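Local coordinates for protein VP1 (Polyomavirus HPyV6, PDB 4PCG) that probably serves as the major structural protein of the viral capsid, a jelly-roll subunit that assembles into pentamers and takes part in attachment to host cells, at residues 10-15 with 268-273; 86-91 with 211-216; 125-130 with 166-171; 237-242 with 256-261. All blocks are in the same frame, centred on the assembly; numbering follows the deposited sequence.

Contact 1. Residues 10-15 with 268-273; sequences METVPL and HFRQRR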
loop_
_atom_site.group_PDB
_atom_site.type_symbol
_atom_site.label_atom_id
_atom_site.label_comp_id
_atom_site.label_asym_id
_atom_site.label_seq_id
_atom_site.Cartn_x
_atom_site.Cartn_y
_atom_site.Cartn_z
ATOM N N MET B 10 -0.111 13.567 -39.145
ATOM C CA MET B 10 -0.822 12.732 -40.107
ATOM C C MET B 10 -0.644 11.256 -39.720
ATOM O O MET B 10 -0.567 10.931 -38.541
ATOM C CB MET B 10 -0.336 13.038 -41.538
ATOM C CG MET B 10 -0.218 14.531 -41.835
ATOM S SD MET B 10 0.353 14.965 -43.496
ATOM C CE MET B 10 -0.777 14.050 -44.544
ATOM N N GLU B 11 -0.567 10.359 -40.697
ATOM C CA GLU B 11 -0.536 8.923 -40.407
ATOM C C GLU B 11 0.853 8.384 -40.087
ATOM O O GLU B 11 1.871 8.928 -40.509
ATOM C CB GLU B 11 -1.162 8.125 -41.573
ATOM C CG GLU B 11 -0.317 8.048 -42.838
ATOM C CD GLU B 11 -0.503 9.222 -43.787
ATOM O OE1 GLU B 11 -1.025 10.281 -43.374
ATOM O OE2 GLU B 11 -0.122 9.079 -44.972
ATOM N N THR B 12 0.883 7.285 -39.349
ATOM C CA THR B 12 2.126 6.548 -39.135
ATOM C C THR B 12 2.531 5.876 -40.445
ATOM O O THR B 12 1.693 5.607 -41.283
ATOM C CB THR B 12 1.969 5.478 -38.045
ATOM O OG1 THR B 12 0.940 4.557 -38.414
ATOM C CG2 THR B 12 1.629 6.128 -36.695
ATOM N N VAL B 13 3.825 5.639 -40.610
ATOM C CA VAL B 13 4.374 4.962 -41.762
ATOM C C VAL B 13 4.263 3.478 -41.468
ATOM O O VAL B 13 4.570 3.046 -40.360
ATOM C CB VAL B 13 5.859 5.331 -41.975
ATOM C CG1 VAL B 13 6.474 4.536 -43.115
ATOM C CG2 VAL B 13 6.000 6.826 -42.222
ATOM N N PRO B 14 3.823 2.685 -42.456
ATOM C CA PRO B 14 3.730 1.246 -42.209
ATOM C C PRO B 14 5.015 0.668 -41.602
ATOM O O PRO B 14 6.126 0.996 -42.047
ATOM C CB PRO B 14 3.469 0.670 -43.600
ATOM C CG PRO B 14 2.781 1.764 -44.346
ATOM C CD PRO B 14 3.193 3.071 -43.731
ATOM N N LEU B 15 4.842 -0.166 -40.585
ATOM C CA LEU B 15 5.944 -0.771 -39.863
ATOM C C LEU B 15 6.726 -1.697 -40.782
ATOM O O LEU B 15 6.148 -2.435 -41.577
ATOM C CB LEU B 15 5.436 -1.541 -38.639
ATOM C CG LEU B 15 4.738 -0.734 -37.532
ATOM C CD1 LEU B 15 4.365 -1.608 -36.335
ATOM C CD2 LEU B 15 5.615 0.421 -37.059
ATOM N N HIS B 268 11.078 2.769 -27.947
ATOM C CA HIS B 268 10.713 2.214 -29.220
ATOM C C HIS B 268 10.099 3.270 -30.104
ATOM O O HIS B 268 9.253 4.033 -29.649
ATOM C CB HIS B 268 9.716 1.069 -29.022
ATOM C CG HIS B 268 10.269 -0.070 -28.228
ATOM N ND1 HIS B 268 10.907 -1.141 -28.817
ATOM C CD2 HIS B 268 10.307 -0.294 -26.890
ATOM C CE1 HIS B 268 11.297 -1.989 -27.878
ATOM N NE2 HIS B 268 10.926 -1.510 -26.702
ATOM N N PHE B 269 10.556 3.292 -31.348
ATOM C CA PHE B 269 10.148 4.276 -32.364
ATOM C C PHE B 269 9.522 3.665 -33.600
ATOM O O PHE B 269 9.868 2.550 -34.049
ATOM C CB PHE B 269 11.343 5.139 -32.831
ATOM C CG PHE B 269 12.070 5.844 -31.735
ATOM C CD1 PHE B 269 13.032 5.179 -30.996
ATOM C CD2 PHE B 269 11.832 7.193 -31.466
ATOM C CE1 PHE B 269 13.734 5.829 -29.991
ATOM C CE2 PHE B 269 12.532 7.841 -30.457
ATOM C CZ PHE B 269 13.489 7.166 -29.730
ATOM N N ARG B 270 8.621 4.449 -34.186
ATOM C CA ARG B 270 8.117 4.252 -35.508
ATOM C C ARG B 270 8.245 5.589 -36.245
ATOM O O ARG B 270 8.715 6.580 -35.661
ATOM C CB ARG B 270 6.654 3.801 -35.445
ATOM C CG ARG B 270 5.718 4.837 -34.826
ATOM C CD ARG B 270 4.377 4.190 -34.502
ATOM N NE ARG B 270 3.501 5.132 -33.821
ATOM C CZ ARG B 270 2.553 4.803 -32.951
ATOM N NH1 ARG B 270 2.305 3.528 -32.658
ATOM N NH2 ARG B 270 1.835 5.764 -32.372
ATOM N N GLN B 271 7.820 5.640 -37.500
ATOM C CA GLN B 271 7.867 6.905 -38.234
ATOM C C GLN B 271 6.473 7.488 -38.371
ATOM O O GLN B 271 5.510 6.758 -38.582
ATOM C CB GLN B 271 8.510 6.727 -39.597
ATOM C CG GLN B 271 9.952 6.289 -39.482
ATOM C CD GLN B 271 10.637 6.110 -40.806
ATOM O OE1 GLN B 271 10.005 6.118 -41.877
ATOM N NE2 GLN B 271 11.951 5.919 -40.752
ATOM N N ARG B 272 6.399 8.805 -38.244
ATOM C CA ARG B 272 5.156 9.557 -38.352
ATOM C C ARG B 272 5.312 10.653 -39.408
ATOM O O ARG B 272 6.307 11.393 -39.407
ATOM C CB ARG B 272 4.823 10.183 -37.003
ATOM C CG ARG B 272 3.580 11.071 -36.984
ATOM C CD ARG B 272 2.281 10.274 -37.072
ATOM N NE ARG B 272 1.978 9.609 -35.805
ATOM C CZ ARG B 272 0.770 9.228 -35.393
ATOM N NH1 ARG B 272 -0.324 9.467 -36.114
ATOM N NH2 ARG B 272 0.652 8.632 -34.220
ATOM N N ARG B 273 4.328 10.749 -40.309
ATOM C CA ARG B 273 4.254 11.856 -41.235
ATOM C C ARG B 273 3.596 13.074 -40.576
ATOM O O ARG B 273 2.556 12.957 -39.944
ATOM C CB ARG B 273 3.477 11.415 -42.492
ATOM C CG ARG B 273 3.446 12.432 -43.633
ATOM C CD ARG B 273 3.098 11.783 -44.975
ATOM N NE ARG B 273 2.602 10.408 -44.814
ATOM C CZ ARG B 273 3.244 9.293 -45.189
ATOM N NH1 ARG B 273 4.432 9.351 -45.797
ATOM N NH2 ARG B 273 2.682 8.093 -44.970
HETATM O O HOH W 1 6.878 3.388 -38.922
#
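M10 to T12 run antiparallel to the strand carrying R272 and R273, their short axes 161° apart in direction and 4.8 Å apart at closest approach, with M10 N bonded to R273 O, R273 N to E11 O, and V13 N to Q271 O. T12 and R272 form the non-hydrogen-bonded pair among these bonds, and their side chains share a face of the sheet. R272 folds back over its partner because its chain bends at chi2 (73°) and again at chi3. NH1 thereby gives M10 O a nearly straight bond of 2.8 Å in the guanidinium plane, while the methyl CG2 of T12 lies over one face of the group, 3.5 Å from R272 CZ. The same methyl approaches R270 NE at 3.6 Å; both arginines also form salt bridges with E84. E11 and R273 make a salt bridge. E11 OE2 lies 3.0 Å from R273 NH2, which comes from above the carboxylate plane, and a weak bond from NE joins the same oxygen; the two flat groups are turned 52° apart. Farther along, V13 CG2 rests on Q271 CB at 3.6 Å, and one water joins V13 O to Q271 N. This is the pairing of the first and last long strands, consistent with the outer pair of the BIDG sheet of a viral jelly roll.

Contact 2. Residues 86-91 with 211-216; sequences FRVETE and TPLVDE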
loop_
_atom_site.group_PDB
_atom_site.type_symbol
_atom_site.label_atom_id
_atom_site.label_comp_id
_atom_site.label_asym_id
_atom_site.label_seq_id
_atom_site.Cartn_x
_atom_site.Cartn_y
_atom_site.Cartn_z
ATOM N N PHE B 86 6.807 5.678 -29.153
ATOM C CA PHE B 86 5.433 5.308 -28.779
ATOM C C PHE B 86 5.323 4.461 -27.522
ATOM O O PHE B 86 4.210 4.318 -26.996
ATOM C CB PHE B 86 4.670 4.639 -29.948
ATOM C CG PHE B 86 5.271 3.320 -30.405
ATOM C CD1 PHE B 86 6.287 3.293 -31.343
ATOM C CD2 PHE B 86 4.839 2.126 -29.871
ATOM C CE1 PHE B 86 6.861 2.092 -31.748
ATOM C CE2 PHE B 86 5.416 0.911 -30.254
ATOM C CZ PHE B 86 6.424 0.894 -31.204
ATOM N N ARG B 87 6.437 3.886 -27.056
ATOM C CA ARG B 87 6.490 3.200 -25.772
ATOM C C ARG B 87 7.912 3.116 -25.254
ATOM O O ARG B 87 8.865 3.289 -26.006
ATOM C CB ARG B 87 5.862 1.801 -25.818
ATOM C CG ARG B 87 6.655 0.773 -26.581
ATOM C CD ARG B 87 5.835 -0.511 -26.722
ATOM N NE ARG B 87 6.599 -1.554 -27.400
ATOM C CZ ARG B 87 7.523 -2.320 -26.812
ATOM N NH1 ARG B 87 7.816 -2.177 -25.526
ATOM N NH2 ARG B 87 8.180 -3.235 -27.517
ATOM N N VAL B 88 8.023 2.896 -23.952
ATOM C CA VAL B 88 9.307 2.868 -23.274
ATOM C C VAL B 88 9.282 1.812 -22.173
ATOM O O VAL B 88 8.266 1.621 -21.479
ATOM C CB VAL B 88 9.689 4.243 -22.687
ATOM C CG1 VAL B 88 8.654 4.735 -21.686
ATOM C CG2 VAL B 88 11.083 4.187 -22.061
ATOM N N GLU B 89 10.393 1.091 -22.062
ATOM C CA GLU B 89 10.636 0.243 -20.900
ATOM C C GLU B 89 11.666 0.989 -20.083
ATOM O O GLU B 89 12.674 1.432 -20.629
ATOM C CB GLU B 89 11.241 -1.099 -21.318
ATOM C CG GLU B 89 10.406 -1.884 -22.317
ATOM C CD GLU B 89 11.229 -2.840 -23.175
ATOM O OE1 GLU B 89 12.218 -3.493 -22.715
ATOM O OE2 GLU B 89 10.847 -2.961 -24.335
ATOM N N THR B 90 11.412 1.184 -18.792
ATOM C CA THR B 90 12.409 1.834 -17.959
ATOM C C THR B 90 12.431 1.129 -16.609
ATOM O O THR B 90 11.385 0.751 -16.077
ATOM C CB THR B 90 12.200 3.368 -17.854
ATOM O OG1 THR B 90 13.235 3.959 -17.051
ATOM C CG2 THR B 90 10.856 3.744 -17.247
ATOM N N GLU B 91 13.629 0.938 -16.080
ATOM C CA GLU B 91 13.825 0.101 -14.888
ATOM C C GLU B 91 15.028 0.604 -14.123
ATOM O O GLU B 91 16.006 1.059 -14.727
ATOM C CB GLU B 91 14.100 -1.343 -15.315
ATOM C CG GLU B 91 13.009 -1.998 -16.184
ATOM C CD GLU B 91 11.723 -2.296 -15.435
ATOM O OE1 GLU B 91 11.746 -2.389 -14.189
ATOM O OE2 GLU B 91 10.670 -2.497 -16.087
ATOM N N THR B 211 5.645 0.912 -20.903
ATOM C CA THR B 211 4.772 2.052 -20.648
ATOM C C THR B 211 4.464 2.754 -21.966
ATOM O O THR B 211 5.382 3.177 -22.646
ATOM C CB THR B 211 5.488 3.035 -19.727
ATOM O OG1 THR B 211 5.666 2.421 -18.451
ATOM C CG2 THR B 211 4.687 4.327 -19.556
ATOM N N PRO B 212 3.183 2.891 -22.322
ATOM C CA PRO B 212 2.899 3.613 -23.579
ATOM C C PRO B 212 3.179 5.119 -23.463
ATOM O O PRO B 212 3.087 5.696 -22.382
ATOM C CB PRO B 212 1.424 3.340 -23.840
ATOM C CG PRO B 212 0.886 2.661 -22.630
ATOM C CD PRO B 212 1.968 2.391 -21.649
ATOM N N LEU B 213 3.573 5.728 -24.571
ATOM C CA LEU B 213 3.871 7.161 -24.617
ATOM C C LEU B 213 2.849 7.906 -25.473
ATOM O O LEU B 213 2.978 9.099 -25.728
ATOM C CB LEU B 213 5.280 7.390 -25.159
ATOM C CG LEU B 213 6.446 6.849 -24.343
ATOM C CD1 LEU B 213 7.744 7.017 -25.111
ATOM C CD2 LEU B 213 6.519 7.557 -22.996
ATOM N N VAL B 214 1.844 7.198 -25.953
ATOM C CA VAL B 214 0.860 7.819 -26.832
ATOM C C VAL B 214 -0.210 8.579 -26.040
ATOM O O VAL B 214 -0.578 8.177 -24.942
ATOM C CB VAL B 214 0.231 6.815 -27.818
ATOM C CG1 VAL B 214 1.300 6.259 -28.750
ATOM C CG2 VAL B 214 -0.481 5.675 -27.097
ATOM N N ASP B 215 -0.665 9.695 -26.601
ATOM C CA ASP B 215 -1.766 10.497 -26.043
ATOM C C ASP B 215 -3.136 9.928 -26.475
ATOM O O ASP B 215 -3.199 8.844 -27.081
ATOM C CB ASP B 215 -1.573 12.000 -26.400
ATOM C CG ASP B 215 -1.734 12.311 -27.897
ATOM O OD1 ASP B 215 -2.311 11.507 -28.656
ATOM O OD2 ASP B 215 -1.289 13.400 -28.329
ATOM N N GLU B 216 -4.223 10.660 -26.181
ATOM C CA GLU B 216 -5.594 10.243 -26.540
ATOM C C GLU B 216 -5.827 10.106 -28.044
ATOM O O GLU B 216 -6.733 9.420 -28.463
ATOM C CB GLU B 216 -6.666 11.199 -25.951
ATOM C CG GLU B 216 -6.767 12.584 -26.599
ATOM C CD GLU B 216 -7.974 13.388 -26.120
ATOM O OE1 GLU B 216 -8.212 14.499 -26.637
ATOM O OE2 GLU B 216 -8.696 12.911 -25.229
#
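L213 packs against V88 and R87, and its two methyls divide the work. CD2 meets V88 CG1 at 3.8 Å, the two side chains crossing at a slant, whereas CD1 lies against the backbone of the other strand, 3.9 Å from R87 C. V88 offers CG1 because that branch sits between its own backbone N and carbonyl carbon (chi1 59°), which also brings it within 4.1 Å of T211 CB. V88 and T211, a hydrogen-bonded antiparallel pair, therefore project from one face of the sheet. R87 and P212 project from the opposite face as a non-hydrogen-bonded pair, but they meet only near the backbone. The extended chain of R87 leads away from P212 to T210 OG1, which NH1 hydrogen-bonds, and to a weak salt bridge with E89. F86 touches V214 through CB alone, 3.9 Å from V214 CG1, while its ring lies against strand 256-274.

Three backbone bonds hold the two segments in this register. T211 N reaches V88 O at 2.8 Å and V88 N reaches T211 O at 3.0 Å; both are regular. L213 N to F86 O, at 2.9 Å, differs: the donor stands 57° out of the carbonyl plane, consistent with the regular pairing ending where 211-212 passes into loop. Strand 79-93 is thus flanked by 211-222 here and by 256-274, to which F86, R87, E89 and E91 are bonded through their backbones, while W121 and C123 of strand 117-124 pack against the face of V88 and T211.

Contact 3. Residues 125-130 with 166-171; sequences GSPLDV and QVTAAN
Q166 and D129 lie side by side and point the same way, as a non-hydrogen-bonded antiparallel pair whose amide and carboxylate planes differ by only 6°. Q166 CG is anti to its carbonyl carbon (chi1 -67°) and the chain runs extended beyond it, so that CG passes 3.2 Å from D129 OD1 and NE2 arrives near P127. There NE2 makes a weak bond to P127 O, 3.4 Å long. The proline ring is also met by T168, whose methyl CG2 stands 3.8 Å from P127 CG.

V167 turns its branches differently. With CG1 anti to the backbone N (chi1 -179°), CG2 is the branch left facing V130, crossing that side chain at about a right angle and touching both its methyls: V167 CG2 is 3.6 Å from V130 CG1 and much the same distance from V130 CG2. L128 O is held twice from the other segment, by V167 N at 2.9 Å in a bond with good geometry and by the CA-H of Q166, with Q166 CA 3.1 Å away. A water continues the pairing past the last direct backbone bond, accepting from L128 N and donating to V167 O.

Here the end of strand 163-166 parts from 129-132, the middle strand of a small three-stranded antiparallel sheet. In chain order that sheet falls between strands 117-124 and 187-194, consistent with the long EF loop of the VP1 jelly roll.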
loop_
_atom_site.group_PDB
_atom_site.type_symbol
_atom_site.label_atom_id
_atom_site.label_comp_id
_atom_site.label_asym_id
_atom_site.label_seq_id
_atom_site.Cartn_x
_atom_site.Cartn_y
_atom_site.Cartn_z
ATOM N N GLY B 125 10.801 15.193 -26.775
ATOM C CA GLY B 125 11.357 15.643 -28.015
ATOM C C GLY B 125 12.187 16.908 -27.848
ATOM O O GLY B 125 12.749 17.408 -28.790
ATOM N N SER B 126 12.253 17.405 -26.620
ATOM C CA SER B 126 13.078 18.562 -26.303
ATOM C C SER B 126 13.360 18.471 -24.794
ATOM O O SER B 126 12.792 17.633 -24.103
ATOM C CB SER B 126 12.380 19.861 -26.694
ATOM O OG SER B 126 11.187 19.993 -25.998
ATOM N N PRO B 127 14.269 19.308 -24.282
ATOM C CA PRO B 127 14.586 19.185 -22.850
ATOM C C PRO B 127 13.395 19.354 -21.903
ATOM O O PRO B 127 12.432 20.060 -22.204
ATOM C CB PRO B 127 15.574 20.327 -22.618
ATOM C CG PRO B 127 16.159 20.644 -23.941
ATOM C CD PRO B 127 15.059 20.364 -24.941
ATOM N N LEU B 128 13.505 18.740 -20.732
ATOM C CA LEU B 128 12.495 18.798 -19.699
ATOM C C LEU B 128 12.332 20.229 -19.204
ATOM O O LEU B 128 13.318 20.856 -18.797
ATOM C CB LEU B 128 12.911 17.911 -18.519
ATOM C CG LEU B 128 11.930 17.833 -17.347
ATOM C CD1 LEU B 128 10.649 17.110 -17.746
ATOM C CD2 LEU B 128 12.580 17.181 -16.147
ATOM N N ASP B 129 11.105 20.727 -19.222
ATOM C CA ASP B 129 10.784 22.027 -18.639
ATOM C C ASP B 129 10.622 21.861 -17.128
ATOM O O ASP B 129 9.926 20.916 -16.659
ATOM C CB ASP B 129 9.499 22.572 -19.230
ATOM C CG ASP B 129 9.584 22.784 -20.730
ATOM O OD1 ASP B 129 10.367 23.672 -21.137
ATOM O OD2 ASP B 129 8.824 22.115 -21.493
ATOM N N VAL B 130 11.290 22.732 -16.372
ATOM C CA VAL B 130 11.233 22.666 -14.891
ATOM C C VAL B 130 10.944 24.037 -14.259
ATOM O O VAL B 130 11.136 25.087 -14.891
ATOM C CB VAL B 130 12.525 22.094 -14.273
ATOM C CG1 VAL B 130 12.620 20.581 -14.489
ATOM C CG2 VAL B 130 13.764 22.808 -14.804
ATOM N N GLN B 166 14.772 24.931 -18.733
ATOM C CA GLN B 166 14.886 23.542 -19.136
ATOM C C GLN B 166 16.160 22.892 -18.594
ATOM O O GLN B 166 17.212 23.560 -18.404
ATOM C CB GLN B 166 14.884 23.486 -20.668
ATOM C CG GLN B 166 13.552 23.915 -21.272
ATOM C CD GLN B 166 13.574 24.039 -22.784
ATOM O OE1 GLN B 166 14.257 24.895 -23.318
ATOM N NE2 GLN B 166 12.864 23.140 -23.475
ATOM N N VAL B 167 16.063 21.595 -18.349
ATOM C CA VAL B 167 17.192 20.796 -17.913
ATOM C C VAL B 167 18.107 20.459 -19.100
ATOM O O VAL B 167 17.872 19.528 -19.856
ATOM C CB VAL B 167 16.743 19.561 -17.132
ATOM C CG1 VAL B 167 17.957 18.766 -16.669
ATOM C CG2 VAL B 167 15.907 19.978 -15.938
ATOM N N THR B 168 19.147 21.273 -19.267
ATOM C CA THR B 168 20.054 21.157 -20.378
ATOM C C THR B 168 21.490 20.949 -19.921
ATOM O O THR B 168 22.403 20.979 -20.729
ATOM C CB THR B 168 19.986 22.419 -21.226
ATOM O OG1 THR B 168 20.344 23.549 -20.426
ATOM C CG2 THR B 168 18.567 22.636 -21.760
ATOM N N ALA B 169 21.693 20.762 -18.622
ATOM C CA ALA B 169 23.049 20.604 -18.085
ATOM C C ALA B 169 22.981 19.703 -16.858
ATOM O O ALA B 169 21.910 19.279 -16.473
ATOM C CB ALA B 169 23.641 21.963 -17.737
ATOM N N ALA B 170 24.145 19.438 -16.278
ATOM C CA ALA B 170 24.329 18.431 -15.240
ATOM C C ALA B 170 24.066 18.973 -13.835
ATOM O O ALA B 170 24.108 18.211 -12.873
ATOM C CB ALA B 170 25.765 17.887 -15.297
ATOM N N ASN B 171 23.746 20.248 -13.694
ATOM C CA ASN B 171 23.733 20.859 -12.360
ATOM C C ASN B 171 22.378 21.411 -11.887
ATOM O O ASN B 171 22.328 22.449 -11.244
ATOM C CB ASN B 171 24.842 21.905 -12.278
ATOM C CG ASN B 171 24.626 23.074 -13.207
ATOM O OD1 ASN B 171 23.896 22.965 -14.221
ATOM N ND2 ASN B 171 25.217 24.210 -12.859
HETATM O O HOH W 2 15.949 17.417 -20.174
#

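Contact 4. Residues 237-242 with 256-261; sequences GMVGYA and SVQAAF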
loop_
_atom_site.group_PDB
_atom_site.type_symbol
_atom_site.label_atom_id
_atom_site.label_comp_id
_atom_site.label_asym_id
_atom_site.label_seq_id
_atom_site.Cartn_x
_atom_site.Cartn_y
_atom_site.Cartn_z
ATOM N N GLY B 237 17.349 7.295 -0.568
ATOM C CA GLY B 237 17.454 7.545 0.859
ATOM C C GLY B 237 18.853 8.010 1.209
ATOM O O GLY B 237 19.598 8.512 0.345
ATOM N N MET B 238 19.185 7.856 2.471
ATOM C CA MET B 238 20.492 8.183 3.034
ATOM C C MET B 238 21.193 6.912 3.532
ATOM O O MET B 238 20.529 5.932 3.893
ATOM C CB MET B 238 20.354 9.128 4.246
ATOM C CG MET B 238 19.563 10.421 4.037
ATOM S SD MET B 238 20.179 11.540 2.747
ATOM C CE MET B 238 21.702 12.122 3.475
ATOM N N VAL B 239 22.525 6.981 3.601
ATOM C CA VAL B 239 23.365 5.898 4.082
ATOM C C VAL B 239 24.555 6.462 4.867
ATOM O O VAL B 239 24.868 7.660 4.765
ATOM C CB VAL B 239 23.874 5.030 2.907
ATOM C CG1 VAL B 239 22.746 4.245 2.248
ATOM C CG2 VAL B 239 24.616 5.872 1.864
ATOM N N GLY B 240 25.157 5.608 5.691
ATOM C CA GLY B 240 26.426 5.868 6.341
ATOM C C GLY B 240 27.574 5.258 5.551
ATOM O O GLY B 240 27.436 4.908 4.356
ATOM N N TYR B 241 28.702 5.155 6.235
ATOM C CA TYR B 241 29.942 4.570 5.720
ATOM C C TYR B 241 30.008 3.099 6.148
ATOM O O TYR B 241 29.849 2.763 7.334
ATOM C CB TYR B 241 31.157 5.291 6.363
ATOM C CG TYR B 241 31.587 6.632 5.773
ATOM C CD1 TYR B 241 30.850 7.281 4.802
ATOM C CD2 TYR B 241 32.771 7.258 6.221
ATOM C CE1 TYR B 241 31.270 8.510 4.269
ATOM C CE2 TYR B 241 33.193 8.480 5.692
ATOM C CZ TYR B 241 32.429 9.097 4.709
ATOM O OH TYR B 241 32.808 10.302 4.158
ATOM N N ALA B 242 30.340 2.222 5.216
ATOM C CA ALA B 242 30.579 0.809 5.564
ATOM C C ALA B 242 31.556 0.623 6.726
ATOM O O ALA B 242 32.620 1.243 6.748
ATOM C CB ALA B 242 31.059 0.050 4.335
ATOM N N SER B 256 25.237 10.332 3.764
ATOM C CA SER B 256 25.268 10.665 2.330
ATOM C C SER B 256 23.999 10.220 1.639
ATOM O O SER B 256 23.360 9.263 2.078
ATOM C CB SER B 256 26.454 9.970 1.670
ATOM O OG SER B 256 27.648 10.395 2.330
ATOM N N VAL B 257 23.645 10.897 0.546
ATOM C CA VAL B 257 22.513 10.500 -0.258
ATOM C C VAL B 257 22.874 9.269 -1.100
ATOM O O VAL B 257 23.939 9.231 -1.688
ATOM C CB VAL B 257 22.073 11.622 -1.206
ATOM C CG1 VAL B 257 20.990 11.130 -2.152
ATOM C CG2 VAL B 257 21.601 12.831 -0.413
ATOM N N GLN B 258 21.975 8.279 -1.128
ATOM C CA GLN B 258 22.089 7.074 -1.945
ATOM C C GLN B 258 21.147 7.185 -3.151
ATOM O O GLN B 258 19.934 7.357 -2.981
ATOM C CB GLN B 258 21.680 5.841 -1.122
ATOM C CG GLN B 258 21.631 4.549 -1.916
ATOM C CD GLN B 258 23.006 3.995 -2.160
ATOM O OE1 GLN B 258 23.664 3.572 -1.223
ATOM N NE2 GLN B 258 23.451 3.985 -3.402
ATOM N N ALA B 259 21.716 7.069 -4.348
ATOM C CA ALA B 259 20.953 6.991 -5.581
ATOM C C ALA B 259 20.978 5.550 -6.107
ATOM O O ALA B 259 21.786 4.728 -5.683
ATOM C CB ALA B 259 21.546 7.959 -6.622
ATOM N N ALA B 260 20.088 5.252 -7.043
ATOM C CA ALA B 260 20.167 4.001 -7.775
ATOM C C ALA B 260 21.460 3.953 -8.594
ATOM O O ALA B 260 22.102 4.990 -8.886
ATOM C CB ALA B 260 18.929 3.834 -8.674
ATOM N N PHE B 261 21.884 2.757 -8.967
ATOM C CA PHE B 261 23.113 2.630 -9.770
ATOM C C PHE B 261 22.927 3.082 -11.216
ATOM O O PHE B 261 23.884 3.390 -11.912
ATOM C CB PHE B 261 23.645 1.204 -9.761
ATOM C CG PHE B 261 23.948 0.664 -8.393
ATOM C CD1 PHE B 261 24.594 1.446 -7.438
ATOM C CD2 PHE B 261 23.646 -0.630 -8.077
ATOM C CE1 PHE B 261 24.897 0.935 -6.188
ATOM C CE2 PHE B 261 23.943 -1.166 -6.829
ATOM C CZ PHE B 261 24.571 -0.382 -5.870
HETATM O O HOH W 3 28.028 7.638 3.267
#
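G237 O accepts the N-H of Q258 in an almost straight bond of 2.8 Å and also receives a CA-H from V257, with V257 CA 3.6 Å away. Two residues on, V239 and S256 form a hydrogen-bonded pair in both directions: V239 N to S256 O is 2.9 Å, and S256 N to V239 O matches it. M238 and V257 form the non-hydrogen-bonded pair between. The N-to-C directions of the short segments are 122° apart, well short of exactly antiparallel, so the strands are strongly twisted. This antiparallel pairing, closed by the long loop between 239 and 256, is consistent with the HI connection, which links the two sheets of the VP1 jelly roll.

V239 and Q258 share a face. Q258 CG is anti to the backbone N, and a bend at chi2 (77°) swings the amide across V239, bringing OE1 to 3.7 Å from V239 CG1. The amide's rotation is fixed from both ends: NE2 donates to A259 O at 2.9 Å, in plane and on a lone pair, while OE1 accepts from R43. G237, paired with Q258, has phi 146°, where a beta carbon would jam against the preceding carbonyl oxygen. At the end of the pairing, S256 OG lies 2.9 Å from a water that donates weakly to G240 O. The ring of Y241 forms a cation-pi contact with R139 of a neighbouring subunit.

Overall arrangement
Contacts 1, 2 and 4 belong to one curled antiparallel sheet. Contacts 1 and 4 use the two ends of strand 256-274, with centres about 43 Å apart on opposite sides of the chain's centre; strand 79-93 ties contact 2 to contact 1, where H268 NE2 lies 2.8 Å from E89 OE2. Every touching residue of contact 4 is buried, and its amide side chain Q258 is bonded at both ends. Contact 1, partly exposed, depends instead on arginines and carboxylates, and contact 2 on apolar branches beside backbone bonds. Contact 3 stands apart in the small sheet. Contact 4 borders neighbouring subunits and contact 2 reaches them through long, weak ion pairs, whereas no other chain touches contacts 1 and 3.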